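Local coordinates for agmatinase (Deinococcus radiodurans, PDB 1WOH), which probably hydrolyses agmatine to putrescine and urea, as a manganese-dependent member of the arginase (ureohydrolase) family, at residues F15-L20 with A58-V63; D136-Q141 with R220-Y225; A236-T241 with G283-L288. One frame throughout, in Å; residues are numbered along the deposited sequence.

Contact 1: residues F15-L20 with A58-V63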
ATOM      1  N   PHE A  15       8.703  21.701 -12.244  1.00 13.97           N
ATOM      2  CA  PHE A  15       8.839  20.899 -13.450  1.00 15.53           C
ATOM      3  C   PHE A  15      10.197  21.082 -14.118  1.00 17.06           C
ATOM      4  O   PHE A  15      10.583  22.199 -14.457  1.00 16.97           O
ATOM      5  CB  PHE A  15       7.724  21.201 -14.449  1.00 15.40           C
ATOM      6  CG  PHE A  15       7.537  20.113 -15.461  1.00 16.09           C
ATOM      7  CD1 PHE A  15       7.039  18.872 -15.071  1.00 17.54           C
ATOM      8  CD2 PHE A  15       7.931  20.294 -16.785  1.00 17.67           C
ATOM      9  CE1 PHE A  15       6.943  17.821 -15.983  1.00 18.28           C
ATOM     10  CE2 PHE A  15       7.842  19.258 -17.705  1.00 17.37           C
ATOM     11  CZ  PHE A  15       7.348  18.013 -17.305  1.00 19.84           C
ATOM     12  N   ALA A  16      10.910  19.971 -14.289  1.00 17.71           N
ATOM     13  CA  ALA A  16      12.232  19.966 -14.911  1.00 17.83           C
ATOM     14  C   ALA A  16      13.207  20.834 -14.120  1.00 18.09           C
ATOM     15  O   ALA A  16      14.217  21.305 -14.651  1.00 17.48           O
ATOM     16  CB  ALA A  16      12.126  20.462 -16.346  1.00 16.85           C
ATOM     17  N   ARG A  17      12.896  21.030 -12.841  1.00 17.57           N
ATOM     18  CA  ARG A  17      13.707  21.849 -11.943  1.00 18.93           C
ATOM     19  C   ARG A  17      13.858  23.273 -12.489  1.00 20.40           C
ATOM     20  O   ARG A  17      14.859  23.949 -12.255  1.00 20.48           O
ATOM     21  CB  ARG A  17      15.081  21.196 -11.726  1.00 21.29           C
ATOM     22  CG  ARG A  17      15.622  21.356 -10.307  1.00 22.42           C
ATOM     23  CD  ARG A  17      17.003  20.727 -10.124  1.00 22.86           C
ATOM     24  NE  ARG A  17      16.987  19.318  -9.716  1.00 19.45           N
ATOM     25  CZ  ARG A  17      16.524  18.878  -8.549  1.00 19.30           C
ATOM     26  NH1 ARG A  17      16.019  19.729  -7.665  1.00 22.21           N
ATOM     27  NH2 ARG A  17      16.605  17.590  -8.243  1.00 18.22           N
ATOM     28  N   ALA A  18      12.838  23.733 -13.206  1.00 20.36           N
ATOM     29  CA  ALA A  18      12.846  25.069 -13.785  1.00 21.40           C
ATOM     30  C   ALA A  18      12.539  26.140 -12.738  1.00 21.78           C
ATOM     31  O   ALA A  18      11.938  25.860 -11.699  1.00 22.48           O
ATOM     32  CB  ALA A  18      11.827  25.142 -14.918  1.00 20.72           C
ATOM     33  N   PRO A  19      12.959  27.385 -12.995  1.00 23.00           N
ATOM     34  CA  PRO A  19      12.700  28.474 -12.047  1.00 21.57           C
ATOM     35  C   PRO A  19      11.199  28.711 -11.912  1.00 20.49           C
ATOM     36  O   PRO A  19      10.450  28.540 -12.872  1.00 18.00           O
ATOM     37  CB  PRO A  19      13.429  29.660 -12.679  1.00 22.40           C
ATOM     38  CG  PRO A  19      13.374  29.349 -14.146  1.00 23.24           C
ATOM     39  CD  PRO A  19      13.694  27.877 -14.172  1.00 22.10           C
ATOM     40  N   LEU A  20      10.763  29.103 -10.720  1.00 21.38           N
ATOM     41  CA  LEU A  20       9.345  29.342 -10.482  1.00 22.36           C
ATOM     42  C   LEU A  20       8.939  30.752 -10.898  1.00 24.11           C
ATOM     43  O   LEU A  20       9.657  31.718 -10.628  1.00 23.42           O
ATOM     44  CB  LEU A  20       9.024  29.112  -9.000  1.00 25.35           C
ATOM     45  CG  LEU A  20       7.572  29.285  -8.538  1.00 27.56           C
ATOM     46  CD1 LEU A  20       6.628  28.427  -9.377  1.00 28.57           C
ATOM     47  CD2 LEU A  20       7.475  28.905  -7.072  1.00 27.53           C
ATOM     48  N   ALA A  58       8.506  13.682 -10.307  1.00 11.23           N
ATOM     49  CA  ALA A  58       9.058  12.703 -11.241  1.00 12.23           C
ATOM     50  C   ALA A  58       9.947  13.325 -12.322  1.00 12.67           C
ATOM     51  O   ALA A  58      10.850  12.665 -12.838  1.00 13.72           O
ATOM     52  CB  ALA A  58       7.927  11.910 -11.896  1.00 13.10           C
ATOM     53  N   SER A  59       9.696  14.583 -12.663  1.00 11.60           N
ATOM     54  CA  SER A  59      10.486  15.243 -13.699  1.00 14.28           C
ATOM     55  C   SER A  59      11.921  15.507 -13.258  1.00 16.43           C
ATOM     56  O   SER A  59      12.785  15.791 -14.093  1.00 16.09           O
ATOM     57  CB  SER A  59       9.836  16.559 -14.126  1.00 11.46           C
ATOM     58  OG  SER A  59       9.982  17.556 -13.137  1.00 14.77           O
ATOM     59  N   LEU A  60      12.179  15.414 -11.956  1.00 15.42           N
ATOM     60  CA  LEU A  60      13.531  15.634 -11.459  1.00 17.84           C
ATOM     61  C   LEU A  60      14.425  14.478 -11.903  1.00 19.58           C
ATOM     62  O   LEU A  60      15.647  14.549 -11.799  1.00 20.12           O
ATOM     63  CB  LEU A  60      13.536  15.776  -9.933  1.00 16.79           C
ATOM     64  CG  LEU A  60      12.699  16.954  -9.411  1.00 16.24           C
ATOM     65  CD1 LEU A  60      12.936  17.138  -7.918  1.00 17.51           C
ATOM     66  CD2 LEU A  60      13.068  18.223 -10.164  1.00 17.82           C
ATOM     67  N   ARG A  61      13.805  13.414 -12.406  1.00 21.54           N
ATOM     68  CA  ARG A  61      14.537  12.261 -12.915  1.00 23.16           C
ATOM     69  C   ARG A  61      14.787  12.475 -14.406  1.00 23.19           C
ATOM     70  O   ARG A  61      15.416  11.644 -15.063  1.00 24.27           O
ATOM     71  CB  ARG A  61      13.726  10.978 -12.718  1.00 27.35           C
ATOM     72  CG  ARG A  61      13.898  10.319 -11.363  1.00 32.07           C
ATOM     73  CD  ARG A  61      15.060   9.340 -11.373  1.00 39.99           C
ATOM     74  NE  ARG A  61      16.301   9.962 -11.819  1.00 47.57           N
ATOM     75  CZ  ARG A  61      17.479   9.346 -11.855  1.00 50.62           C
ATOM     76  NH1 ARG A  61      17.584   8.081 -11.468  1.00 51.87           N
ATOM     77  NH2 ARG A  61      18.556   9.998 -12.276  1.00 52.48           N
ATOM     78  N   SER A  62      14.285  13.592 -14.931  1.00 22.29           N
ATOM     79  CA  SER A  62      14.429  13.928 -16.348  1.00 22.33           C
ATOM     80  C   SER A  62      14.712  15.415 -16.585  1.00 21.75           C
ATOM     81  O   SER A  62      14.004  16.079 -17.348  1.00 21.84           O
ATOM     82  CB  SER A  62      13.158  13.536 -17.110  1.00 22.21           C
ATOM     83  OG  SER A  62      12.898  12.146 -17.003  1.00 24.27           O
ATOM     84  N   VAL A  63      15.744  15.938 -15.933  1.00 20.88           N
ATOM     85  CA  VAL A  63      16.101  17.341 -16.086  1.00 19.58           C
ATOM     86  C   VAL A  63      16.926  17.530 -17.361  1.00 19.99           C
ATOM     87  O   VAL A  63      17.938  16.858 -17.559  1.00 17.91           O
ATOM     88  CB  VAL A  63      16.917  17.841 -14.875  1.00 19.46           C
ATOM     89  CG1 VAL A  63      17.232  19.319 -15.033  1.00 18.49           C
ATOM     90  CG2 VAL A  63      16.136  17.599 -13.589  1.00 18.31           C
TER
HETATM   91  O   HOH W   1      17.719  15.486 -10.166  1.00 28.60           O
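Arg17 lays its guanidinium across Leu60, the two side chains meeting at about a right angle. Leu60 CD2 sits over the centre of one face of the planar group, 3.9 Å from Arg17 CZ, while Leu60 CD1 touches Arg17 NH2 at 3.7 Å. The arginine chain bends at chi3 (-89°), which turns NE away from the line of CB, CG and CD. The charge is dealt with at the rim of the group: Arg17 NH2 donates in plane to a water that in turn donates to Leu60 O, with 2.8 Å between the water oxygen and that carbonyl, and Arg17 NH1 bonds to Gly10 O. An alanine in place of Arg17 would probably open a gap beside the Leu60 methyls and cost the water and Gly10 O this partner. The segment 15-20 is an irregular stretch ahead of strand 31-36, the first strand of the parallel sheet of this alpha/beta fold, and it lies against the C-terminal part of helix 51-59 and the type I turn from Ser59 to Ser62. There Ser59 carries the direct hydrogen bond: Ala16 N donates to Ser59 OG at 2.8 Å and 170°, almost straight. With chi1 at 73°, OG stands between its own backbone N and carbonyl carbon, where it also bonds to Arg56 O, one turn back in the helix. The Phe15 ring passes close by, its CE1 3.7 Å from Ser59 CB, and it continues onto Val293 and Met294 of helix 284-302. Val63 straddles the next residues, CG1 lying 3.6 Å from Ala16 O and CG2 near Arg17 CB, and its carbonyl oxygen accepts a bond from Arg185 of a second subunit.

Contact 2: residues D136-Q141 with R220-Y225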
ATOM      1  N   ASP A 136      -7.128  27.262 -37.745  1.00 22.35           N
ATOM      2  CA  ASP A 136      -7.308  25.851 -38.066  1.00 23.45           C
ATOM      3  C   ASP A 136      -6.629  24.949 -37.051  1.00 21.42           C
ATOM      4  O   ASP A 136      -5.875  24.048 -37.411  1.00 19.93           O
ATOM      5  CB  ASP A 136      -6.765  25.557 -39.465  1.00 27.10           C
ATOM      6  CG  ASP A 136      -7.527  26.294 -40.548  1.00 30.96           C
ATOM      7  OD1 ASP A 136      -8.752  26.081 -40.662  1.00 31.99           O
ATOM      8  OD2 ASP A 136      -6.906  27.090 -41.284  1.00 36.22           O
ATOM      9  N   LEU A 137      -6.900  25.202 -35.779  1.00 19.01           N
ATOM     10  CA  LEU A 137      -6.316  24.413 -34.708  1.00 17.06           C
ATOM     11  C   LEU A 137      -6.705  22.941 -34.824  1.00 16.79           C
ATOM     12  O   LEU A 137      -7.884  22.597 -34.994  1.00 15.23           O
ATOM     13  CB  LEU A 137      -6.765  24.962 -33.351  1.00 16.65           C
ATOM     14  CG  LEU A 137      -6.345  24.154 -32.118  1.00 15.80           C
ATOM     15  CD1 LEU A 137      -4.833  24.179 -32.002  1.00 15.55           C
ATOM     16  CD2 LEU A 137      -6.996  24.740 -30.853  1.00 15.88           C
ATOM     17  N   HIS A 138      -5.694  22.076 -34.737  1.00 15.40           N
ATOM     18  CA  HIS A 138      -5.878  20.634 -34.800  1.00 15.00           C
ATOM     19  C   HIS A 138      -5.464  20.057 -33.456  1.00 13.65           C
ATOM     20  O   HIS A 138      -4.544  20.563 -32.821  1.00 15.91           O
ATOM     21  CB  HIS A 138      -4.983  20.001 -35.869  1.00 14.60           C
ATOM     22  CG  HIS A 138      -5.464  20.202 -37.271  1.00 16.89           C
ATOM     23  ND1 HIS A 138      -5.692  19.152 -38.133  1.00 17.90           N
ATOM     24  CD2 HIS A 138      -5.741  21.329 -37.966  1.00 16.91           C
ATOM     25  CE1 HIS A 138      -6.090  19.624 -39.302  1.00 15.77           C
ATOM     26  NE2 HIS A 138      -6.130  20.941 -39.226  1.00 18.36           N
ATOM     27  N   VAL A 139      -6.157  19.017 -33.012  1.00 12.77           N
ATOM     28  CA  VAL A 139      -5.786  18.366 -31.762  1.00 14.01           C
ATOM     29  C   VAL A 139      -5.441  16.920 -32.050  1.00 13.08           C
ATOM     30  O   VAL A 139      -6.172  16.228 -32.765  1.00 12.39           O
ATOM     31  CB  VAL A 139      -6.929  18.368 -30.711  1.00 13.35           C
ATOM     32  CG1 VAL A 139      -6.546  17.462 -29.518  1.00 13.34           C
ATOM     33  CG2 VAL A 139      -7.181  19.778 -30.220  1.00 15.90           C
ATOM     34  N   VAL A 140      -4.295  16.481 -31.530  1.00 11.46           N
ATOM     35  CA  VAL A 140      -3.872  15.092 -31.664  1.00 11.57           C
ATOM     36  C   VAL A 140      -4.073  14.576 -30.245  1.00 10.48           C
ATOM     37  O   VAL A 140      -3.397  15.002 -29.313  1.00 10.93           O
ATOM     38  CB  VAL A 140      -2.391  14.962 -32.083  1.00 11.81           C
ATOM     39  CG1 VAL A 140      -1.941  13.512 -31.934  1.00 13.81           C
ATOM     40  CG2 VAL A 140      -2.229  15.393 -33.542  1.00 11.98           C
ATOM     41  N   GLN A 141      -5.025  13.667 -30.104  1.00 11.44           N
ATOM     42  CA  GLN A 141      -5.410  13.124 -28.810  1.00 11.18           C
ATOM     43  C   GLN A 141      -5.080  11.646 -28.604  1.00 11.34           C
ATOM     44  O   GLN A 141      -5.534  10.795 -29.374  1.00 12.46           O
ATOM     45  CB  GLN A 141      -6.927  13.360 -28.657  1.00 12.62           C
ATOM     46  CG  GLN A 141      -7.639  12.565 -27.586  1.00 14.69           C
ATOM     47  CD  GLN A 141      -9.161  12.624 -27.730  1.00 13.23           C
ATOM     48  OE1 GLN A 141      -9.688  13.134 -28.727  1.00 15.25           O
ATOM     49  NE2 GLN A 141      -9.871  12.086 -26.742  1.00 14.55           N
ATOM     50  N   ARG A 220      -0.469  17.167 -41.050  1.00 24.16           N
ATOM     51  CA  ARG A 220       0.786  17.654 -41.607  1.00 28.04           C
ATOM     52  C   ARG A 220       0.717  19.148 -41.907  1.00 26.54           C
ATOM     53  O   ARG A 220      -0.236  19.617 -42.528  1.00 26.52           O
ATOM     54  CB  ARG A 220       1.125  16.882 -42.883  1.00 33.18           C
ATOM     55  CG  ARG A 220       1.384  15.411 -42.644  1.00 43.21           C
ATOM     56  CD  ARG A 220       1.675  14.668 -43.935  1.00 54.04           C
ATOM     57  NE  ARG A 220       2.096  13.291 -43.680  1.00 63.89           N
ATOM     58  CZ  ARG A 220       1.346  12.375 -43.073  1.00 68.10           C
ATOM     59  NH1 ARG A 220       0.128  12.679 -42.653  1.00 70.44           N
ATOM     60  NH2 ARG A 220       1.819  11.150 -42.884  1.00 70.72           N
ATOM     61  N   GLY A 221       1.728  19.884 -41.450  1.00 24.75           N
ATOM     62  CA  GLY A 221       1.788  21.318 -41.679  1.00 24.77           C
ATOM     63  C   GLY A 221       0.709  22.105 -40.962  1.00 25.31           C
ATOM     64  O   GLY A 221       0.395  23.235 -41.345  1.00 25.56           O
ATOM     65  N   GLN A 222       0.152  21.515 -39.909  1.00 23.24           N
ATOM     66  CA  GLN A 222      -0.920  22.140 -39.135  1.00 21.10           C
ATOM     67  C   GLN A 222      -0.454  22.686 -37.789  1.00 18.93           C
ATOM     68  O   GLN A 222       0.664  22.426 -37.354  1.00 19.33           O
ATOM     69  CB  GLN A 222      -2.020  21.103 -38.876  1.00 20.42           C
ATOM     70  CG  GLN A 222      -2.492  20.381 -40.114  1.00 20.72           C
ATOM     71  CD  GLN A 222      -3.422  21.226 -40.960  1.00 23.02           C
ATOM     72  OE1 GLN A 222      -3.372  22.456 -40.926  1.00 25.21           O
ATOM     73  NE2 GLN A 222      -4.272  20.568 -41.733  1.00 26.92           N
ATOM     74  N   ASN A 223      -1.319  23.465 -37.143  1.00 17.49           N
ATOM     75  CA  ASN A 223      -1.027  23.979 -35.812  1.00 15.93           C
ATOM     76  C   ASN A 223      -1.643  22.889 -34.951  1.00 16.77           C
ATOM     77  O   ASN A 223      -2.856  22.680 -34.984  1.00 15.30           O
ATOM     78  CB  ASN A 223      -1.740  25.304 -35.556  1.00 16.02           C
ATOM     79  CG  ASN A 223      -1.121  26.446 -36.323  1.00 17.66           C
ATOM     80  OD1 ASN A 223       0.101  26.602 -36.333  1.00 19.92           O
ATOM     81  ND2 ASN A 223      -1.957  27.260 -36.959  1.00 17.77           N
ATOM     82  N   VAL A 224      -0.806  22.194 -34.195  1.00 15.76           N
ATOM     83  CA  VAL A 224      -1.274  21.086 -33.377  1.00 15.33           C
ATOM     84  C   VAL A 224      -1.123  21.234 -31.868  1.00 14.32           C
ATOM     85  O   VAL A 224      -0.100  21.698 -31.364  1.00 15.52           O
ATOM     86  CB  VAL A 224      -0.564  19.778 -33.817  1.00 15.41           C
ATOM     87  CG1 VAL A 224      -0.895  18.629 -32.850  1.00 15.23           C
ATOM     88  CG2 VAL A 224      -0.984  19.419 -35.233  1.00 17.18           C
ATOM     89  N   TYR A 225      -2.178  20.841 -31.161  1.00 12.28           N
ATOM     90  CA  TYR A 225      -2.203  20.837 -29.705  1.00 13.00           C
ATOM     91  C   TYR A 225      -2.233  19.348 -29.376  1.00 11.21           C
ATOM     92  O   TYR A 225      -3.048  18.606 -29.934  1.00 11.79           O
ATOM     93  CB  TYR A 225      -3.484  21.500 -29.196  1.00 12.87           C
ATOM     94  CG  TYR A 225      -3.678  21.447 -27.697  1.00 13.36           C
ATOM     95  CD1 TYR A 225      -3.354  22.540 -26.890  1.00 13.78           C
ATOM     96  CD2 TYR A 225      -4.234  20.320 -27.091  1.00 13.96           C
ATOM     97  CE1 TYR A 225      -3.588  22.517 -25.514  1.00 14.97           C
ATOM     98  CE2 TYR A 225      -4.469  20.283 -25.718  1.00 12.31           C
ATOM     99  CZ  TYR A 225      -4.149  21.382 -24.939  1.00 11.83           C
ATOM    100  OH  TYR A 225      -4.409  21.353 -23.588  1.00 13.52           O
TER
HETATM  101  O   HOH W   2      -3.500  24.408 -38.768  1.00 17.53           O
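His138 and Gln222 stack at the start of a pair of neighbouring parallel strands, the ring and amide planes 30° apart. Gln222 CG lies over the centre of the imidazole, 3.8 Å from its centroid, in a CH-pi contact; the bend of the glutamine at chi2 (-77°) brings Gln222 CD over the ring, 3.2 Å from His138 NE2. Beyond them strands 137-142 and 223-229 run side by side within the eight-stranded sheet of the arginase fold. His138 is gripped through both backbone polar atoms: His138 N donates to Asn223 O and His138 O accepts from Tyr225 N, each at 2.9 Å. The ladder continues with Val140 N to Tyr225 O, also 2.9 Å. Before the first direct bond, a water accepts from Asn223 N, with Asp136 O and Gln222 OE1 both in reach as acceptors. Asn223 ND2 is satisfied by Pro135 O, and Tyr225 OH by Asp271 OD2. Val140 CG2 meets Val224 CG1 at 3.6 Å. Three direct bonds thus fix the parallel register, while at the strand start one water probably helps to satisfy Asn223 N and Asp136 O.

Contact 3: residues A236-T241 with G283-L288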
ATOM      1  N   ALA A 236      -0.823  -1.980 -17.936  1.00  8.07           N
ATOM      2  CA  ALA A 236       0.301  -2.716 -17.372  1.00  8.32           C
ATOM      3  C   ALA A 236       1.474  -1.748 -17.286  1.00  9.71           C
ATOM      4  O   ALA A 236       2.293  -1.829 -16.379  1.00 10.54           O
ATOM      5  CB  ALA A 236       0.661  -3.912 -18.259  1.00  9.28           C
ATOM      6  N   VAL A 237       1.528  -0.817 -18.233  1.00  9.10           N
ATOM      7  CA  VAL A 237       2.598   0.173 -18.275  1.00 10.57           C
ATOM      8  C   VAL A 237       2.302   1.353 -17.350  1.00 10.14           C
ATOM      9  O   VAL A 237       3.129   1.715 -16.514  1.00 10.66           O
ATOM     10  CB  VAL A 237       2.800   0.690 -19.709  1.00 11.15           C
ATOM     11  CG1 VAL A 237       3.920   1.717 -19.748  1.00 11.65           C
ATOM     12  CG2 VAL A 237       3.115  -0.490 -20.633  1.00 11.15           C
ATOM     13  N   ILE A 238       1.119   1.944 -17.512  1.00  9.55           N
ATOM     14  CA  ILE A 238       0.684   3.083 -16.704  1.00  6.19           C
ATOM     15  C   ILE A 238      -0.621   2.723 -15.972  1.00  6.95           C
ATOM     16  O   ILE A 238      -1.711   3.068 -16.427  1.00  6.93           O
ATOM     17  CB  ILE A 238       0.406   4.313 -17.601  1.00  8.67           C
ATOM     18  CG1 ILE A 238       1.607   4.578 -18.515  1.00  9.93           C
ATOM     19  CG2 ILE A 238       0.093   5.530 -16.734  1.00  9.68           C
ATOM     20  CD1 ILE A 238       2.906   4.918 -17.768  1.00  8.29           C
ATOM     21  N   PRO A 239      -0.525   2.016 -14.839  1.00  7.88           N
ATOM     22  CA  PRO A 239      -1.731   1.637 -14.096  1.00  6.38           C
ATOM     23  C   PRO A 239      -2.380   2.773 -13.301  1.00  7.12           C
ATOM     24  O   PRO A 239      -3.536   2.663 -12.910  1.00  7.50           O
ATOM     25  CB  PRO A 239      -1.229   0.516 -13.181  1.00  8.80           C
ATOM     26  CG  PRO A 239       0.160   0.981 -12.850  1.00  7.42           C
ATOM     27  CD  PRO A 239       0.675   1.410 -14.228  1.00  6.63           C
ATOM     28  N   GLY A 240      -1.628   3.844 -13.062  1.00  7.70           N
ATOM     29  CA  GLY A 240      -2.138   4.967 -12.286  1.00  8.60           C
ATOM     30  C   GLY A 240      -3.102   5.891 -13.005  1.00  7.40           C
ATOM     31  O   GLY A 240      -2.744   7.009 -13.388  1.00  8.26           O
ATOM     32  N   THR A 241      -4.334   5.430 -13.187  1.00  8.06           N
ATOM     33  CA  THR A 241      -5.359   6.230 -13.861  1.00  6.42           C
ATOM     34  C   THR A 241      -6.736   5.720 -13.428  1.00  8.02           C
ATOM     35  O   THR A 241      -6.903   4.541 -13.123  1.00  9.00           O
ATOM     36  CB  THR A 241      -5.207   6.166 -15.413  1.00  9.55           C
ATOM     37  OG1 THR A 241      -6.040   7.160 -16.020  1.00  9.27           O
ATOM     38  CG2 THR A 241      -5.598   4.813 -15.948  1.00  8.60           C
ATOM     39  N   GLY A 283       4.966   3.862  -8.375  1.00 10.99           N
ATOM     40  CA  GLY A 283       5.446   5.146  -8.852  1.00 12.72           C
ATOM     41  C   GLY A 283       5.910   5.177 -10.299  1.00 12.13           C
ATOM     42  O   GLY A 283       6.346   6.223 -10.783  1.00 11.94           O
ATOM     43  N   ARG A 284       5.816   4.059 -11.011  1.00 11.44           N
ATOM     44  CA  ARG A 284       6.270   4.061 -12.403  1.00 10.37           C
ATOM     45  C   ARG A 284       5.384   4.905 -13.317  1.00 11.04           C
ATOM     46  O   ARG A 284       5.853   5.425 -14.330  1.00 10.62           O
ATOM     47  CB  ARG A 284       6.368   2.637 -12.958  1.00  9.11           C
ATOM     48  CG  ARG A 284       5.047   1.919 -13.238  1.00 11.11           C
ATOM     49  CD  ARG A 284       5.382   0.574 -13.885  1.00 10.38           C
ATOM     50  NE  ARG A 284       4.222  -0.258 -14.174  1.00  9.87           N
ATOM     51  CZ  ARG A 284       3.472  -0.860 -13.256  1.00  7.95           C
ATOM     52  NH1 ARG A 284       3.745  -0.719 -11.964  1.00  8.66           N
ATOM     53  NH2 ARG A 284       2.476  -1.641 -13.635  1.00  9.39           N
ATOM     54  N   SER A 285       4.110   5.049 -12.964  1.00  8.86           N
ATOM     55  CA  SER A 285       3.218   5.854 -13.801  1.00  7.63           C
ATOM     56  C   SER A 285       3.679   7.306 -13.931  1.00  8.29           C
ATOM     57  O   SER A 285       3.777   7.830 -15.048  1.00  9.47           O
ATOM     58  CB  SER A 285       1.780   5.815 -13.262  1.00  8.78           C
ATOM     59  OG  SER A 285       1.245   4.509 -13.354  1.00  7.96           O
ATOM     60  N   GLU A 286       3.957   7.971 -12.810  1.00  7.83           N
ATOM     61  CA  GLU A 286       4.389   9.364 -12.899  1.00  9.90           C
ATOM     62  C   GLU A 286       5.801   9.488 -13.453  1.00 10.85           C
ATOM     63  O   GLU A 286       6.121  10.457 -14.147  1.00 10.38           O
ATOM     64  CB  GLU A 286       4.292  10.079 -11.540  1.00 11.69           C
ATOM     65  CG  GLU A 286       5.005   9.410 -10.379  1.00 16.56           C
ATOM     66  CD  GLU A 286       4.057   8.593  -9.519  1.00 20.77           C
ATOM     67  OE1 GLU A 286       4.142   8.710  -8.279  1.00 21.20           O
ATOM     68  OE2 GLU A 286       3.232   7.833 -10.080  1.00 22.22           O
ATOM     69  N   LEU A 287       6.648   8.509 -13.157  1.00 10.03           N
ATOM     70  CA  LEU A 287       8.014   8.542 -13.663  1.00 11.02           C
ATOM     71  C   LEU A 287       8.018   8.455 -15.184  1.00 10.40           C
ATOM     72  O   LEU A 287       8.655   9.272 -15.857  1.00 10.92           O
ATOM     73  CB  LEU A 287       8.829   7.401 -13.050  1.00 12.19           C
ATOM     74  CG  LEU A 287       9.229   7.694 -11.597  1.00 10.98           C
ATOM     75  CD1 LEU A 287       9.817   6.457 -10.935  1.00 10.46           C
ATOM     76  CD2 LEU A 287      10.237   8.845 -11.589  1.00 13.50           C
ATOM     77  N   LEU A 288       7.286   7.484 -15.725  1.00  8.68           N
ATOM     78  CA  LEU A 288       7.200   7.309 -17.161  1.00  9.08           C
ATOM     79  C   LEU A 288       6.495   8.453 -17.870  1.00 10.02           C
ATOM     80  O   LEU A 288       6.909   8.855 -18.956  1.00 11.07           O
ATOM     81  CB  LEU A 288       6.498   5.996 -17.506  1.00 10.01           C
ATOM     82  CG  LEU A 288       7.439   4.804 -17.709  1.00 12.01           C
ATOM     83  CD1 LEU A 288       8.295   4.606 -16.465  1.00 13.03           C
ATOM     84  CD2 LEU A 288       6.632   3.555 -18.031  1.00 11.70           C
TER
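Arg284 points its guanidinium at the carbonyl of Ala236, although two neighbouring subunits each bring NH2 of their own Arg284, with like charge, close to it. In this arginase-family alpha/beta fold, the contact joins the loop after strand 223-229, downstream of the manganese ligands Asp229 and Asp231, to the start of helix 284-302, with Gly283 at its N-cap. Arg284 NH2 gives a straight bond to Ala236 O, 2.8 Å and 167°, with the acceptor in the guanidinium plane; Arg284 NE reaches the same oxygen only weakly. The chain runs extended from CG to NE, and Pro239 CD lies over one face toward the rim, the two side chains crossing at about a right angle. Arg284 NH1 bonds to Thr282 OG1. One turn further along the helix, Leu288 meets Val237 and Ile238: its CD2 packs on Val237 CG1 at 3.7 Å, and its CB on Ile238 CD1 at 3.8 Å. The side chains of Ile238 and the manganese ligand Asp231 are about 7 Å apart. Ser285 OG, itself bonded to Asp280 OD1, accepts from Gly240 N, the centre of an inverse gamma turn, at 3.0 Å and 152°.

From the N terminus, contact 1 closes first, bringing the stretch before strand 31-36 back onto helix 51-59 and the turn beside it. Contact 2 follows in series, joining strands 137-142 and 223-229, neighbours in the sheet though 78 residues lie between its segments. Contact 3 then closes the last loop, from the segment after strand 223-229 to the start of helix 284-302. None nests within or crosses another. Contacts 1 and 3 touch, Ala58 CB lying 3.2 Å from Glu286 O, so helices 51-59 and 284-302 are joined there, and both reach the second subunit. Contact 2 stands apart, its centre about 27 Å from each of the other two.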